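PDB 3LE2: serpin-ZX from Arabidopsis thaliana, which inhibits the cysteine proteases metacaspase-9 and RD21A, being cleaved in its reactive center loop and trapping metacaspase-9 covalently, and so restrains programmed cell death. Local coordinates for residues Asp85-Ala88 and Pro92-Ser95; Val43-Ala48 and Asp118-Ala123; Glu190-Leu195 and Lys200-Phe205; Leu19-Ile24 and Asp251-Ile256; Trp179-Asp184 and Ser208-Tyr213. All coordinates share one frame; numbering follows the deposited sequence.

Contact 1 (Asp85-Ala88 and Pro92-Ser95)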
# COMPACT_ATOMS: atom_id res chain seq x y z
N ASP A 85 14.26 0.01 4.78
CA ASP A 85 14.17 -0.98 5.84
C ASP A 85 14.50 -0.33 7.19
O ASP A 85 15.42 0.49 7.30
CB ASP A 85 15.15 -2.12 5.56
CG ASP A 85 15.04 -3.24 6.58
OD1 ASP A 85 14.01 -3.33 7.28
OD2 ASP A 85 16.01 -4.02 6.68
N GLY A 86 13.76 -0.69 8.22
CA GLY A 86 14.00 -0.10 9.51
C GLY A 86 14.58 -1.09 10.49
O GLY A 86 14.91 -0.73 11.61
N SER A 87 14.70 -2.34 10.06
CA SER A 87 15.10 -3.41 10.97
C SER A 87 16.50 -3.20 11.54
O SER A 87 16.74 -3.49 12.71
CB SER A 87 14.99 -4.77 10.28
OG SER A 87 15.77 -4.80 9.10
N ALA A 88 17.42 -2.70 10.73
CA ALA A 88 18.77 -2.42 11.21
C ALA A 88 18.72 -1.54 12.46
O ALA A 88 19.60 -1.59 13.30
CB ALA A 88 19.60 -1.75 10.12
N PRO A 92 10.41 -1.54 11.77
CA PRO A 92 9.86 -2.64 10.97
C PRO A 92 10.81 -3.07 9.86
O PRO A 92 11.76 -2.37 9.49
CB PRO A 92 8.57 -2.04 10.39
CG PRO A 92 8.22 -0.94 11.33
CD PRO A 92 9.55 -0.35 11.71
N LYS A 93 10.55 -4.24 9.33
CA LYS A 93 11.31 -4.76 8.22
C LYS A 93 10.55 -4.37 6.98
O LYS A 93 9.35 -4.64 6.87
CB LYS A 93 11.39 -6.28 8.33
CG LYS A 93 12.04 -6.97 7.12
CD LYS A 93 13.54 -6.69 7.11
CE LYS A 93 14.23 -7.29 5.90
NZ LYS A 93 15.64 -6.79 5.85
N LEU A 94 11.24 -3.72 6.05
CA LEU A 94 10.69 -3.38 4.75
C LEU A 94 11.67 -3.81 3.71
O LEU A 94 12.89 -3.70 3.90
CB LEU A 94 10.47 -1.87 4.59
CG LEU A 94 9.31 -1.18 5.32
CD1 LEU A 94 9.66 -0.88 6.77
CD2 LEU A 94 8.94 0.11 4.58
N SER A 95 11.14 -4.29 2.59
CA SER A 95 11.97 -4.68 1.46
C SER A 95 11.23 -4.31 0.18
O SER A 95 10.03 -4.57 0.04
CB SER A 95 12.26 -6.18 1.52
OG SER A 95 13.15 -6.53 0.49
O HOH W 1 17.08 -7.83 8.22

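Contact 2 (Val43-Ala48 and Asp118-Ala123)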
# COMPACT_ATOMS: atom_id res chain seq x y z
N VAL A 43 6.12 3.97 -9.49
CA VAL A 43 6.13 3.54 -10.89
C VAL A 43 5.64 4.65 -11.84
O VAL A 43 6.28 4.93 -12.86
CB VAL A 43 5.28 2.27 -11.11
CG1 VAL A 43 5.30 1.89 -12.58
CG2 VAL A 43 5.81 1.13 -10.27
N LEU A 44 4.52 5.27 -11.49
CA LEU A 44 3.95 6.34 -12.30
C LEU A 44 4.91 7.53 -12.43
O LEU A 44 4.99 8.15 -13.49
CB LEU A 44 2.58 6.78 -11.77
CG LEU A 44 1.49 5.70 -11.85
CD1 LEU A 44 0.23 6.14 -11.13
CD2 LEU A 44 1.17 5.33 -13.31
N SER A 45 5.66 7.82 -11.36
CA SER A 45 6.72 8.83 -11.41
C SER A 45 7.83 8.45 -12.40
O SER A 45 8.32 9.29 -13.15
CB SER A 45 7.31 9.07 -10.02
OG SER A 45 6.33 9.50 -9.10
N ILE A 46 8.24 7.19 -12.38
CA ILE A 46 9.19 6.67 -13.36
C ILE A 46 8.68 6.82 -14.80
O ILE A 46 9.41 7.20 -15.70
CB ILE A 46 9.54 5.21 -13.05
CG1 ILE A 46 10.31 5.13 -11.73
CG2 ILE A 46 10.35 4.61 -14.18
CD1 ILE A 46 10.54 3.73 -11.23
N ILE A 47 7.40 6.54 -15.01
CA ILE A 47 6.81 6.65 -16.33
C ILE A 47 6.70 8.10 -16.79
O ILE A 47 6.94 8.42 -17.95
CB ILE A 47 5.41 6.02 -16.36
CG1 ILE A 47 5.51 4.52 -16.07
CG2 ILE A 47 4.74 6.29 -17.70
CD1 ILE A 47 4.17 3.87 -15.81
N ALA A 48 6.32 8.97 -15.87
CA ALA A 48 6.22 10.38 -16.21
C ALA A 48 7.57 10.86 -16.71
O ALA A 48 7.65 11.61 -17.68
CB ALA A 48 5.76 11.20 -15.00
N ASP A 118 19.33 6.37 -9.80
CA ASP A 118 19.67 7.39 -8.81
C ASP A 118 18.50 7.88 -7.95
O ASP A 118 18.55 7.85 -6.71
CB ASP A 118 20.33 8.60 -9.50
CG ASP A 118 21.64 8.24 -10.16
OD1 ASP A 118 22.43 7.46 -9.58
OD2 ASP A 118 21.90 8.77 -11.27
N SER A 119 17.45 8.36 -8.61
CA SER A 119 16.30 8.87 -7.87
C SER A 119 15.41 7.74 -7.36
O SER A 119 14.62 7.93 -6.43
CB SER A 119 15.48 9.83 -8.73
OG SER A 119 16.25 10.97 -9.13
N TYR A 120 15.54 6.55 -7.95
CA TYR A 120 14.54 5.51 -7.73
C TYR A 120 15.10 4.18 -7.25
O TYR A 120 14.36 3.34 -6.76
CB TYR A 120 13.71 5.31 -9.00
CG TYR A 120 12.86 6.50 -9.35
CD1 TYR A 120 11.67 6.75 -8.69
CD2 TYR A 120 13.26 7.40 -10.33
CE1 TYR A 120 10.90 7.84 -9.01
CE2 TYR A 120 12.50 8.48 -10.65
CZ TYR A 120 11.32 8.71 -9.98
OH TYR A 120 10.55 9.81 -10.29
N LYS A 121 16.42 4.00 -7.39
CA LYS A 121 17.05 2.73 -7.04
C LYS A 121 16.33 1.58 -7.74
O LYS A 121 16.02 0.55 -7.13
CB LYS A 121 17.05 2.55 -5.52
CG LYS A 121 17.81 3.66 -4.81
CD LYS A 121 17.82 3.50 -3.30
CE LYS A 121 17.88 4.87 -2.62
NZ LYS A 121 18.78 5.82 -3.33
N ALA A 122 16.08 1.79 -9.02
CA ALA A 122 15.24 0.90 -9.81
C ALA A 122 16.06 0.31 -10.95
O ALA A 122 16.79 1.03 -11.63
CB ALA A 122 14.04 1.67 -10.35
N ALA A 123 15.93 -0.99 -11.15
CA ALA A 123 16.65 -1.67 -12.22
C ALA A 123 15.98 -1.40 -13.55
O ALA A 123 14.79 -1.11 -13.60
CB ALA A 123 16.67 -3.17 -11.95

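Contact 3 (Glu190-Leu195 and Lys200-Phe205)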
# COMPACT_ATOMS: atom_id res chain seq x y z
N GLU A 190 -11.48 -18.39 19.40
CA GLU A 190 -12.29 -18.50 18.19
C GLU A 190 -13.54 -17.64 18.32
O GLU A 190 -14.02 -17.39 19.43
CB GLU A 190 -12.67 -19.96 17.90
CG GLU A 190 -11.48 -20.89 17.68
CD GLU A 190 -10.57 -20.43 16.55
OE1 GLU A 190 -10.91 -20.64 15.36
OE2 GLU A 190 -9.49 -19.87 16.85
N GLY A 191 -14.07 -17.18 17.18
CA GLY A 191 -15.23 -16.30 17.16
C GLY A 191 -15.81 -16.18 15.76
O GLY A 191 -15.17 -16.56 14.79
N GLU A 192 -17.02 -15.65 15.65
CA GLU A 192 -17.70 -15.55 14.36
C GLU A 192 -17.36 -14.27 13.59
O GLU A 192 -17.51 -13.16 14.10
CB GLU A 192 -19.22 -15.67 14.54
CG GLU A 192 -19.66 -17.04 15.07
CD GLU A 192 -19.07 -18.23 14.28
OE1 GLU A 192 -19.51 -18.46 13.13
OE2 GLU A 192 -18.18 -18.93 14.81
N PHE A 193 -16.91 -14.43 12.35
CA PHE A 193 -16.75 -13.30 11.44
C PHE A 193 -17.92 -13.33 10.45
O PHE A 193 -18.27 -14.38 9.91
CB PHE A 193 -15.41 -13.39 10.71
CG PHE A 193 -15.11 -12.18 9.85
CD1 PHE A 193 -14.34 -11.14 10.35
CD2 PHE A 193 -15.60 -12.09 8.56
CE1 PHE A 193 -14.07 -10.04 9.57
CE2 PHE A 193 -15.33 -10.99 7.78
CZ PHE A 193 -14.57 -9.96 8.28
N HIS A 194 -18.54 -12.18 10.22
CA HIS A 194 -19.71 -12.12 9.36
C HIS A 194 -19.31 -11.71 7.95
O HIS A 194 -18.92 -10.55 7.72
CB HIS A 194 -20.78 -11.16 9.93
CG HIS A 194 -21.29 -11.57 11.27
ND1 HIS A 194 -20.59 -11.36 12.44
CD2 HIS A 194 -22.44 -12.19 11.64
CE1 HIS A 194 -21.27 -11.83 13.46
NE2 HIS A 194 -22.40 -12.34 13.00
N LEU A 195 -19.39 -12.66 7.03
CA LEU A 195 -19.05 -12.44 5.63
C LEU A 195 -20.09 -11.57 4.92
O LEU A 195 -21.25 -11.54 5.31
CB LEU A 195 -18.92 -13.78 4.91
CG LEU A 195 -17.56 -14.40 4.59
CD1 LEU A 195 -16.53 -14.21 5.68
CD2 LEU A 195 -17.76 -15.89 4.31
N LYS A 200 -21.49 -16.74 8.02
CA LYS A 200 -20.51 -16.51 9.08
C LYS A 200 -19.44 -17.60 9.00
O LYS A 200 -19.67 -18.67 8.42
CB LYS A 200 -21.18 -16.56 10.46
CG LYS A 200 -22.30 -15.54 10.70
CD LYS A 200 -23.64 -16.01 10.15
CE LYS A 200 -24.82 -15.22 10.74
NZ LYS A 200 -24.82 -13.76 10.41
N VAL A 201 -18.27 -17.34 9.59
CA VAL A 201 -17.17 -18.30 9.67
C VAL A 201 -16.45 -18.15 11.00
O VAL A 201 -16.42 -17.07 11.57
CB VAL A 201 -16.15 -18.12 8.52
CG1 VAL A 201 -16.75 -18.57 7.19
CG2 VAL A 201 -15.65 -16.67 8.46
N THR A 202 -15.86 -19.24 11.49
CA THR A 202 -15.18 -19.22 12.79
C THR A 202 -13.70 -18.91 12.61
O THR A 202 -13.01 -19.56 11.82
CB THR A 202 -15.34 -20.56 13.53
OG1 THR A 202 -16.73 -20.80 13.78
CG2 THR A 202 -14.61 -20.52 14.86
N ALA A 203 -13.21 -17.93 13.35
CA ALA A 203 -11.84 -17.45 13.16
C ALA A 203 -11.21 -16.97 14.48
O ALA A 203 -11.92 -16.59 15.41
CB ALA A 203 -11.83 -16.34 12.11
N PRO A 204 -9.87 -16.99 14.56
CA PRO A 204 -9.15 -16.49 15.73
C PRO A 204 -9.24 -14.95 15.86
O PRO A 204 -8.79 -14.23 14.97
CB PRO A 204 -7.69 -16.90 15.47
CG PRO A 204 -7.69 -17.70 14.20
CD PRO A 204 -8.97 -17.46 13.49
N PHE A 205 -9.82 -14.48 16.96
CA PHE A 205 -9.85 -13.06 17.28
C PHE A 205 -8.92 -12.76 18.45
O PHE A 205 -9.05 -13.37 19.52
CB PHE A 205 -11.26 -12.62 17.67
CG PHE A 205 -12.19 -12.42 16.51
CD1 PHE A 205 -12.27 -11.19 15.87
CD2 PHE A 205 -13.01 -13.45 16.07
CE1 PHE A 205 -13.14 -10.98 14.83
CE2 PHE A 205 -13.89 -13.25 15.01
CZ PHE A 205 -13.96 -12.01 14.39
O HOH W 2 -10.34 -20.88 12.93
O HOH W 3 -23.10 -12.45 7.70

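Contact 4 (Leu19-Ile24 and Asp251-Ile256)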
# COMPACT_ATOMS: atom_id res chain seq x y z
N LEU A 19 -8.44 4.74 -5.94
CA LEU A 19 -7.74 3.62 -6.56
C LEU A 19 -8.10 2.33 -5.82
O LEU A 19 -8.48 1.34 -6.45
CB LEU A 19 -6.23 3.87 -6.59
CG LEU A 19 -5.34 2.70 -7.04
CD1 LEU A 19 -5.72 2.24 -8.42
CD2 LEU A 19 -3.86 3.07 -6.99
N ALA A 20 -8.01 2.34 -4.50
CA ALA A 20 -8.38 1.15 -3.72
C ALA A 20 -9.82 0.71 -4.00
O ALA A 20 -10.11 -0.48 -4.06
CB ALA A 20 -8.17 1.39 -2.23
N LYS A 21 -10.71 1.68 -4.16
CA LYS A 21 -12.11 1.38 -4.49
C LYS A 21 -12.18 0.65 -5.82
O LYS A 21 -12.84 -0.37 -5.94
CB LYS A 21 -12.93 2.68 -4.56
CG LYS A 21 -14.42 2.50 -4.92
CD LYS A 21 -15.24 1.89 -3.79
CE LYS A 21 -16.73 1.87 -4.12
NZ LYS A 21 -17.59 1.30 -3.04
N HIS A 22 -11.49 1.19 -6.82
CA HIS A 22 -11.49 0.56 -8.15
C HIS A 22 -10.84 -0.82 -8.16
O HIS A 22 -11.30 -1.70 -8.87
CB HIS A 22 -10.83 1.46 -9.19
CG HIS A 22 -11.64 2.67 -9.54
ND1 HIS A 22 -11.93 3.02 -10.85
CD2 HIS A 22 -12.22 3.61 -8.76
CE1 HIS A 22 -12.66 4.12 -10.85
NE2 HIS A 22 -12.85 4.50 -9.60
N VAL A 23 -9.77 -1.02 -7.39
CA VAL A 23 -9.18 -2.35 -7.29
C VAL A 23 -10.18 -3.33 -6.69
O VAL A 23 -10.41 -4.41 -7.23
CB VAL A 23 -7.91 -2.37 -6.44
CG1 VAL A 23 -7.45 -3.81 -6.19
CG2 VAL A 23 -6.80 -1.53 -7.10
N ILE A 24 -10.80 -2.94 -5.59
CA ILE A 24 -11.81 -3.77 -4.96
C ILE A 24 -12.94 -4.14 -5.92
O ILE A 24 -13.52 -5.22 -5.82
CB ILE A 24 -12.36 -3.11 -3.68
CG1 ILE A 24 -11.23 -3.01 -2.65
CG2 ILE A 24 -13.54 -3.91 -3.11
CD1 ILE A 24 -11.51 -2.08 -1.49
N ASP A 251 -20.15 1.38 1.56
CA ASP A 251 -20.61 2.74 1.77
C ASP A 251 -19.55 3.58 2.49
O ASP A 251 -19.35 4.76 2.17
CB ASP A 251 -21.92 2.74 2.56
CG ASP A 251 -23.13 2.37 1.70
OD1 ASP A 251 -22.97 2.16 0.47
OD2 ASP A 251 -24.25 2.30 2.25
N LEU A 252 -18.87 2.96 3.44
CA LEU A 252 -17.80 3.64 4.15
C LEU A 252 -16.72 4.06 3.18
O LEU A 252 -16.19 5.16 3.27
CB LEU A 252 -17.21 2.76 5.22
CG LEU A 252 -16.00 3.38 5.92
CD1 LEU A 252 -16.40 4.72 6.54
CD2 LEU A 252 -15.45 2.41 6.97
N LEU A 253 -16.39 3.19 2.23
CA LEU A 253 -15.35 3.51 1.26
C LEU A 253 -15.85 4.62 0.30
O LEU A 253 -15.08 5.49 -0.11
CB LEU A 253 -14.88 2.25 0.51
CG LEU A 253 -13.66 2.41 -0.42
CD1 LEU A 253 -12.41 2.99 0.30
CD2 LEU A 253 -13.31 1.11 -1.07
N ASP A 254 -17.13 4.60 -0.03
CA ASP A 254 -17.70 5.70 -0.80
C ASP A 254 -17.56 7.05 -0.09
O ASP A 254 -17.15 8.04 -0.70
CB ASP A 254 -19.18 5.45 -1.11
CG ASP A 254 -19.37 4.38 -2.16
OD1 ASP A 254 -18.40 4.04 -2.88
OD2 ASP A 254 -20.52 3.89 -2.27
N LYS A 255 -17.88 7.08 1.20
CA LYS A 255 -17.68 8.27 2.03
C LYS A 255 -16.23 8.73 2.03
O LYS A 255 -15.93 9.90 1.79
CB LYS A 255 -18.13 8.02 3.47
CG LYS A 255 -17.70 9.12 4.45
CD LYS A 255 -18.21 8.84 5.86
CE LYS A 255 -19.68 9.30 6.04
NZ LYS A 255 -20.20 9.10 7.44
N ILE A 256 -15.33 7.80 2.30
CA ILE A 256 -13.91 8.11 2.28
C ILE A 256 -13.50 8.72 0.94
O ILE A 256 -12.88 9.77 0.90
CB ILE A 256 -13.07 6.87 2.61
CG1 ILE A 256 -13.36 6.44 4.06
CG2 ILE A 256 -11.58 7.14 2.40
CD1 ILE A 256 -12.74 5.15 4.45

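Contact 5 (Trp179-Asp184 and Ser208-Tyr213)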
# COMPACT_ATOMS: atom_id res chain seq x y z
N TRP A 179 4.29 -4.92 16.90
CA TRP A 179 3.46 -3.94 17.60
C TRP A 179 4.21 -3.31 18.76
O TRP A 179 5.06 -3.95 19.38
CB TRP A 179 2.17 -4.56 18.15
CG TRP A 179 1.25 -5.20 17.13
CD1 TRP A 179 0.77 -6.48 17.15
CD2 TRP A 179 0.69 -4.58 15.97
NE1 TRP A 179 -0.05 -6.69 16.07
CE2 TRP A 179 -0.12 -5.54 15.33
CE3 TRP A 179 0.79 -3.30 15.40
CZ2 TRP A 179 -0.82 -5.27 14.15
CZ3 TRP A 179 0.09 -3.03 14.23
CH2 TRP A 179 -0.69 -4.01 13.62
N ASN A 180 3.89 -2.06 19.04
CA ASN A 180 4.35 -1.38 20.25
C ASN A 180 3.79 -2.05 21.52
O ASN A 180 4.43 -2.05 22.57
CB ASN A 180 3.95 0.09 20.20
CG ASN A 180 4.86 0.97 21.01
OD1 ASN A 180 6.03 0.66 21.21
ND2 ASN A 180 4.33 2.10 21.48
N GLU A 181 2.59 -2.61 21.42
CA GLU A 181 1.96 -3.35 22.50
C GLU A 181 1.55 -4.73 22.03
O GLU A 181 0.60 -4.87 21.26
CB GLU A 181 0.71 -2.62 22.97
CG GLU A 181 0.96 -1.28 23.61
CD GLU A 181 1.30 -1.40 25.08
OE1 GLU A 181 1.06 -2.48 25.66
OE2 GLU A 181 1.80 -0.40 25.64
N LYS A 182 2.22 -5.77 22.50
CA LYS A 182 1.83 -7.13 22.12
C LYS A 182 0.42 -7.44 22.61
O LYS A 182 -0.08 -6.80 23.54
CB LYS A 182 2.83 -8.15 22.67
CG LYS A 182 2.89 -8.23 24.20
CD LYS A 182 4.13 -9.01 24.65
CE LYS A 182 4.26 -9.05 26.16
NZ LYS A 182 5.57 -9.65 26.57
N PHE A 183 -0.22 -8.41 21.96
CA PHE A 183 -1.45 -8.99 22.47
C PHE A 183 -1.06 -10.26 23.21
O PHE A 183 -0.08 -10.90 22.86
CB PHE A 183 -2.39 -9.36 21.33
CG PHE A 183 -2.89 -8.19 20.55
CD1 PHE A 183 -4.17 -7.71 20.75
CD2 PHE A 183 -2.08 -7.57 19.62
CE1 PHE A 183 -4.63 -6.63 20.03
CE2 PHE A 183 -2.53 -6.50 18.90
CZ PHE A 183 -3.81 -6.02 19.10
N ASP A 184 -1.84 -10.63 24.23
CA ASP A 184 -1.60 -11.87 24.94
C ASP A 184 -2.19 -13.03 24.15
O ASP A 184 -3.42 -13.18 24.06
CB ASP A 184 -2.19 -11.82 26.36
CG ASP A 184 -1.73 -12.99 27.23
OD1 ASP A 184 -1.48 -14.09 26.69
OD2 ASP A 184 -1.62 -12.80 28.46
N SER A 208 -7.77 -7.72 24.09
CA SER A 208 -6.96 -7.00 25.07
C SER A 208 -7.83 -6.20 26.01
O SER A 208 -8.97 -5.85 25.69
CB SER A 208 -5.97 -6.06 24.38
OG SER A 208 -5.30 -5.28 25.35
N LYS A 209 -7.30 -5.92 27.20
CA LYS A 209 -8.03 -5.11 28.16
C LYS A 209 -7.30 -3.79 28.37
O LYS A 209 -7.79 -2.93 29.08
CB LYS A 209 -8.24 -5.85 29.49
CG LYS A 209 -9.56 -6.62 29.56
CD LYS A 209 -9.77 -7.27 30.92
CE LYS A 209 -11.22 -7.72 31.11
NZ LYS A 209 -11.72 -8.55 29.97
N LYS A 210 -6.14 -3.66 27.73
CA LYS A 210 -5.42 -2.39 27.72
C LYS A 210 -6.22 -1.32 26.99
O LYS A 210 -7.16 -1.61 26.25
CB LYS A 210 -4.05 -2.55 27.08
CG LYS A 210 -3.14 -3.53 27.80
CD LYS A 210 -1.68 -3.20 27.55
CE LYS A 210 -0.75 -4.27 28.09
NZ LYS A 210 -0.71 -5.48 27.21
N LYS A 211 -5.84 -0.06 27.18
CA LYS A 211 -6.52 1.02 26.50
C LYS A 211 -6.09 1.06 25.04
O LYS A 211 -4.96 0.69 24.71
CB LYS A 211 -6.23 2.34 27.22
CG LYS A 211 -6.66 2.34 28.69
CD LYS A 211 -6.42 3.70 29.36
CE LYS A 211 -6.62 3.64 30.89
NZ LYS A 211 -8.04 3.45 31.32
N GLN A 212 -6.98 1.48 24.15
CA GLN A 212 -6.64 1.53 22.72
C GLN A 212 -6.90 2.91 22.09
O GLN A 212 -7.75 3.67 22.55
CB GLN A 212 -7.41 0.45 21.95
CG GLN A 212 -7.34 -0.98 22.55
CD GLN A 212 -5.96 -1.60 22.49
OE1 GLN A 212 -5.19 -1.33 21.57
NE2 GLN A 212 -5.63 -2.42 23.48
N TYR A 213 -6.15 3.24 21.03
CA TYR A 213 -6.45 4.40 20.19
C TYR A 213 -7.70 4.14 19.35
O TYR A 213 -7.61 3.66 18.21
CB TYR A 213 -5.27 4.72 19.25
CG TYR A 213 -3.99 5.14 19.96
CD1 TYR A 213 -3.86 6.41 20.51
CD2 TYR A 213 -2.90 4.26 20.05
CE1 TYR A 213 -2.70 6.80 21.15
CE2 TYR A 213 -1.74 4.63 20.68
CZ TYR A 213 -1.64 5.92 21.23
OH TYR A 213 -0.49 6.32 21.86
O HOH W 4 -2.61 -5.58 24.62

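Contact 1 (Asp85-Ala88 and Pro92-Ser95)
Asp85 meets the start of strand 93-103 with both carboxylate oxygens, each gripped twice. OD1 accepts the backbone N of Leu94 at 3.1 Å, while from the other face of the carboxylate plane the N of Ser87 reaches the same Asp85 OD1 at 3.0 Å in a nearly straight bond (169°). Asp85 OD2 takes Lys93 NZ at 2.9 Å, a salt bridge made from above the plane, and Ser87 OG at 2.6 Å on its syn side, again from opposite faces. Four donors thus fix the rotation of the group. The bond from Ser87 N makes an Asx turn in the connection between helix 68-83 and the strand, where the serpin chain turns back into its central sheet. A backbone bond, Gly86 N to Pro92 O at 2.9 Å, closes the wider loop around it. In the second shell, a water accepts from Lys93 NZ and gives a weak bond to Ser87 OG. In the lysine a bend at chi2 lays Lys93 CD 3.5 Å from Ser87 OG, and the chain runs on extended from there to NZ and the acid. Beyond it, Lys93 and Ser95 pair by backbone hydrogen bonds with Lys176 and Tyr174 of strand 167-176.

Contact 2 (Val43-Ala48 and Asp118-Ala123)
Tyr120 reaches from just past helix 110-119 to helix 37-49, and its ring turns one face to Ile46. At the root, Tyr120 CB touches the tip of the isoleucine, CD1, at 4.2 Å. CG and CD1 of the ring come next, each 3.7 Å from Ile46 CG1. That methylene sits over the middle of the ring, 3.7 Å from the centroid and only 11° off the normal, a CH-pi contact over the face; the two side chains run past each other, pointing opposite ways. With CG1 beside the backbone N (chi1 -67°) and the chain extended beyond it, the isoleucine carries its terminal methyl back over the tyrosine's root, where Ala122 CB also meets Ile46 CD1 at 4.2 Å. The contact joins helix 37-49 to the loop that leaves helix 110-119, in the helical part of the serpin fold, and the same Ile46 rests on Phe169 of strand 167-176. Further out, Tyr120 CE1 lies 3.9 Å from Ser45 CB. The hydroxyl approaches that carbon most closely, Tyr120 OH to Ser45 CB being 3.3 Å, but its polar partner is Asn72 OD1 on helix 68-83. Ser45 OG is engaged within its own helix, hydrogen-bonded to the carbonyl of Asn41.

Contact 3 (Glu190-Leu195 and Lys200-Phe205)
Phe193, Val201, Leu195 and Phe205 form the apolar side of this strand pair. Phe193 CB lies 4.0 Å from Val201 CG2, the same methyl that Leu195 CD1 meets at 3.8 Å, with the leucine crossing the valine at about a right angle. The Phe193 ring swings off the partner strand, since CG stands opposite the backbone N (chi1 -174°), yet its CD1 still comes 4.2 Å from Phe205 CZ, which approaches at the edge. Phe205 in turn lies against the backbone of Gly191, whose carbonyl oxygen faces the ring edge in plane, 3.6 Å from Phe205 CE2. Outside the cluster, Phe193 packs on Pro369 and Pro391, and Phe205 on Lys278 and Pro280.

Between the faces runs the backbone ladder. Phe193 and Val201 form a hydrogen-bonded pair, with an almost straight bond from Phe193 N to Val201 O (173°); Gly191 and Ala203 form another, in which the bond given by the glycine N is weak.

The second face is polar. Glu192, bent at chi2, folds over its cross-strand neighbour, and its OE2 accepts Thr202 OG1 at 2.6 Å through the syn lone pair. At one end Lys200 NZ lies in the plane of the His194 ring, 3.1 Å from His194 CD2, while His194 ND1 is hydrogen-bonded to Asp367 O. At the other, a water links Glu190 OE1 to Thr202 O. Antiparallel strands 189-194 and 200-207, joined by a short turn and with the axes of the two strand segments at 130°, make a beta hairpin of the serpin beta structure, its second strand pairing onward with strand 277-289.

Contact 4 (Leu19-Ile24 and Asp251-Ile256)
Lys21 and Leu253 lie side by side, pointing opposite ways, between segments 19-24 and 251-256. Lys21, deposited in two conformers of which one is described here, leaves its helix with CG on the far side from the backbone N (chi1 179°), bends at chi2 and is extended from there to NZ. This single bend lays its methylenes along the leucine: Lys21 CD comes to 3.4 Å from Leu253 CD2, and Lys21 CB lies 3.8 Å from the same methyl. Leu253 has the same first torsion, chi1 -172°, and sends CD2 into the angle between Lys21 and Ile24. The isoleucine meets it tip to tip, Ile24 CD1 to Leu253 CD2 at 3.7 Å. Beyond the apolar stem, Lys21 NZ forms a salt bridge with Asp254 OD1 at 2.9 Å, though its hydrogen bond is weak, as is a second one to the carbonyl of Ser250. The axes of the two helical segments are roughly antiparallel (148°) and 10.4 Å apart at their closest, a gap filled mainly by side chains, with Leu253 CD2 reaching as far as Lys21 CA. The pair packs on strands of the serpin fold: Leu253 rests on Leu371 of strand 370-376, and Ile24 touches Val33 of strand 33-35 and Gln387 of strand 382-388.

Contact 5 (Trp179-Asp184 and Ser208-Tyr213)
Glu181 and Lys210 meet with their side chains set aslant, the carboxylate oxygen coming alongside the end of the lysine chain. Glu181 OE1 is 3.4 Å from Lys210 CD and 3.5 Å from Lys210 CE, so the acid lies nearer the methylenes than the charge. The salt bridge itself is long, with Glu181 OE1 3.8 Å from Lys210 NZ. A bend at chi4 (77°) turns that ammonium aside from the line of its chain, to a water it shares with the opposite backbone. This water accepts from Lys210 NZ, donates to Lys182 O at 3.0 Å and lies 2.8 Å from Ser208 OG, bridging the two loops. Ser208 OG also accepts from the backbone N of Lys210, an ST turn just before strand 212-217 of the serpin beta structure; the other loop leaves strand 167-176. Next to the charged pair the Phe183 ring approaches Ser208 CB obliquely, Phe183 CD1 being 4.4 Å away, and both residues pack on Phe277 of strand 277-289. The ring is also met at its edge by Trp179 CD1, in plane. Lys182 directs its own charge elsewhere, forming a salt bridge with Glu341 in the reactive center loop region.

Helix 5-25 opens contact 4, which closes only at helix 249-258, so the other four contacts all nest within its long loop. Contact 2 opens next, on helix 37-49, and closes just past helix 110-119; inside it contact 1 closes a tight turn at the entry to strand 93-103. After helix 129-147 the chain runs through strand 167-176 to contact 5, whose loop encloses the hairpin of contact 3, the segments of the two adjoining in sequence. No loops cross. They tie helix to helix (contact 4), helix to loop (contact 2), loop to strand (contact 1), strand to strand (contact 3) and loop to loop (contact 5).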